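Long-range contact in 4-amino-4-deoxy-L-arabinose transferase or related glycosyltransferases of PMT family (Cupriavidus metallidurans, PDB 5EZM), which probably transfers a pentose sugar, 4-amino-4-deoxy-L-arabinose, from a polyprenyl phosphate carrier to lipid A in the bacterial membrane: residues R130-G134 against F321-L325. Residues are numbered along the deposited sequence; the frame is centred on the assembly and turned at random.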
ATOM      1  N   ARG A 130      23.643   7.212   4.666  1.00 75.59           N
ATOM      2  CA  ARG A 130      25.041   7.264   4.247  1.00 77.94           C
ATOM      3  C   ARG A 130      25.622   8.656   4.444  1.00 80.36           C
ATOM      4  O   ARG A 130      26.789   8.803   4.826  1.00 80.60           O
ATOM      5  CB  ARG A 130      25.173   6.834   2.787  1.00 77.81           C
ATOM      6  N   ARG A 131      24.818   9.691   4.197  1.00 81.52           N
ATOM      7  CA  ARG A 131      25.293  11.059   4.369  1.00 83.55           C
ATOM      8  C   ARG A 131      25.616  11.352   5.830  1.00 85.20           C
ATOM      9  O   ARG A 131      26.701  11.851   6.148  1.00 87.39           O
ATOM     10  CB  ARG A 131      24.249  12.040   3.840  1.00 83.14           C
ATOM     11  CG  ARG A 131      24.636  13.503   3.960  1.00 86.62           C
ATOM     12  CD  ARG A 131      25.833  13.831   3.089  1.00 90.08           C
ATOM     13  NE  ARG A 131      25.941  15.263   2.833  1.00 93.63           N
ATOM     14  CZ  ARG A 131      26.976  15.835   2.228  1.00 98.24           C
ATOM     15  NH1 ARG A 131      27.998  15.094   1.821  1.00 98.97           N
ATOM     16  NH2 ARG A 131      26.994  17.146   2.035  1.00101.92           N
ATOM     17  N   TRP A 132      24.687  11.042   6.737  1.00 84.36           N
ATOM     18  CA  TRP A 132      24.852  11.438   8.132  1.00 84.91           C
ATOM     19  C   TRP A 132      25.638  10.435   8.966  1.00 83.62           C
ATOM     20  O   TRP A 132      26.361  10.842   9.882  1.00 88.04           O
ATOM     21  CB  TRP A 132      23.486  11.662   8.786  1.00 85.41           C
ATOM     22  CG  TRP A 132      22.873  12.984   8.463  1.00 88.01           C
ATOM     23  CD1 TRP A 132      21.906  13.234   7.535  1.00 88.38           C
ATOM     24  CD2 TRP A 132      23.183  14.244   9.069  1.00 90.96           C
ATOM     25  NE1 TRP A 132      21.593  14.571   7.525  1.00 90.40           N
ATOM     26  CE2 TRP A 132      22.364  15.213   8.458  1.00 91.35           C
ATOM     27  CE3 TRP A 132      24.072  14.645  10.069  1.00 93.93           C
ATOM     28  CZ2 TRP A 132      22.405  16.557   8.817  1.00 93.70           C
ATOM     29  CZ3 TRP A 132      24.115  15.982  10.422  1.00 96.47           C
ATOM     30  CH2 TRP A 132      23.286  16.922   9.797  1.00 97.06           C
ATOM     31  N   PHE A 133      25.519   9.138   8.681  1.00 77.83           N
ATOM     32  CA  PHE A 133      26.095   8.121   9.548  1.00 74.96           C
ATOM     33  C   PHE A 133      27.084   7.190   8.862  1.00 75.37           C
ATOM     34  O   PHE A 133      27.710   6.376   9.551  1.00 76.30           O
ATOM     35  CB  PHE A 133      24.979   7.286  10.191  1.00 71.01           C
ATOM     36  CG  PHE A 133      23.926   8.112  10.872  1.00 69.46           C
ATOM     37  CD1 PHE A 133      24.218   8.802  12.035  1.00 70.20           C
ATOM     38  CD2 PHE A 133      22.647   8.198  10.349  1.00 67.01           C
ATOM     39  CE1 PHE A 133      23.253   9.562  12.667  1.00 69.78           C
ATOM     40  CE2 PHE A 133      21.677   8.953  10.978  1.00 66.05           C
ATOM     41  CZ  PHE A 133      21.981   9.638  12.138  1.00 67.43           C
ATOM     42  N   GLY A 134      27.246   7.273   7.551  1.00 75.62           N
ATOM     43  CA  GLY A 134      28.290   6.536   6.865  1.00 78.30           C
ATOM     44  C   GLY A 134      27.746   5.349   6.089  1.00 77.15           C
ATOM     45  O   GLY A 134      26.554   5.040   6.108  1.00 76.54           O
ATOM     46  N   PHE A 321      22.179  20.366  13.771  1.00108.81           N
ATOM     47  CA  PHE A 321      21.029  19.582  13.350  1.00104.00           C
ATOM     48  C   PHE A 321      21.206  18.133  13.785  1.00102.56           C
ATOM     49  O   PHE A 321      22.240  17.517  13.509  1.00102.87           O
ATOM     50  CB  PHE A 321      20.862  19.673  11.834  1.00102.08           C
ATOM     51  CG  PHE A 321      19.630  18.996  11.315  1.00 99.35           C
ATOM     52  CD1 PHE A 321      18.418  19.664  11.287  1.00 98.58           C
ATOM     53  CD2 PHE A 321      19.684  17.693  10.850  1.00 97.15           C
ATOM     54  CE1 PHE A 321      17.283  19.046  10.811  1.00 96.43           C
ATOM     55  CE2 PHE A 321      18.551  17.070  10.374  1.00 95.37           C
ATOM     56  CZ  PHE A 321      17.347  17.746  10.352  1.00 95.07           C
ATOM     57  N   ARG A 322      20.195  17.588  14.469  1.00102.10           N
ATOM     58  CA  ARG A 322      20.254  16.227  14.985  1.00101.63           C
ATOM     59  C   ARG A 322      19.403  15.307  14.116  1.00 97.65           C
ATOM     60  O   ARG A 322      18.172  15.277  14.275  1.00 96.09           O
ATOM     61  CB  ARG A 322      19.779  16.186  16.441  1.00103.52           C
ATOM     62  N   PRO A 323      19.998  14.528  13.203  1.00 95.70           N
ATOM     63  CA  PRO A 323      19.193  13.747  12.250  1.00 92.66           C
ATOM     64  C   PRO A 323      18.410  12.608  12.888  1.00 89.18           C
ATOM     65  O   PRO A 323      17.209  12.464  12.634  1.00 89.72           O
ATOM     66  CB  PRO A 323      20.241  13.217  11.263  1.00 93.00           C
ATOM     67  CG  PRO A 323      21.516  13.198  12.040  1.00 94.16           C
ATOM     68  CD  PRO A 323      21.444  14.374  12.969  1.00 96.06           C
ATOM     69  N   ALA A 324      19.077  11.788  13.705  1.00 87.51           N
ATOM     70  CA  ALA A 324      18.395  10.668  14.348  1.00 85.18           C
ATOM     71  C   ALA A 324      17.208  11.145  15.177  1.00 85.10           C
ATOM     72  O   ALA A 324      16.151  10.503  15.187  1.00 82.51           O
ATOM     73  CB  ALA A 324      19.377   9.882  15.216  1.00 86.47           C
ATOM     74  N   LEU A 325      17.364  12.273  15.876  1.00 87.32           N
ATOM     75  CA  LEU A 325      16.238  12.856  16.601  1.00 86.34           C
ATOM     76  C   LEU A 325      15.116  13.247  15.647  1.00 85.73           C
ATOM     77  O   LEU A 325      13.933  13.120  15.986  1.00 87.16           O
ATOM     78  CB  LEU A 325      16.708  14.065  17.410  1.00 87.55           C
ATOM     79  CG  LEU A 325      15.644  14.901  18.124  1.00 87.72           C
ATOM     80  CD1 LEU A 325      14.918  14.083  19.177  1.00 87.09           C
ATOM     81  CD2 LEU A 325      16.268  16.141  18.747  1.00 90.23           C
TER
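Proline suits the first turn of a helix, where its missing amide hydrogen costs no bond, and packs well on an indole face, as Pro323 does here. Phe321, in the loop ahead of helix 323-339, brings its CD2 to 3.6 Å from CZ2 of Trp132; the two six-membered rings lie obliquely, centroids 5.7 Å apart and planes at 34°. Arg322 holds the N-cap position, its CB turned away. Pro323 then sits in the corner formed by Trp132 and Phe133: its CB lies 3.8 Å from the centroid of the five-membered ring of Trp132, a CH-pi contact over the face, while its CG is 3.6 Å from CZ of Phe133. Ala324 extends the apolar patch, its CB 4.0 Å from CZ of Phe133. NE1 of Trp132 is hydrogen-bonded to the carbonyl oxygen of Leu176, which ties helix 112-133 to helix 160-178. Such proline-on-tryptophan packing joins the end of helix 112-133 to the start of helix 323-339 within the multi-helix membrane domain of the GT-C fold.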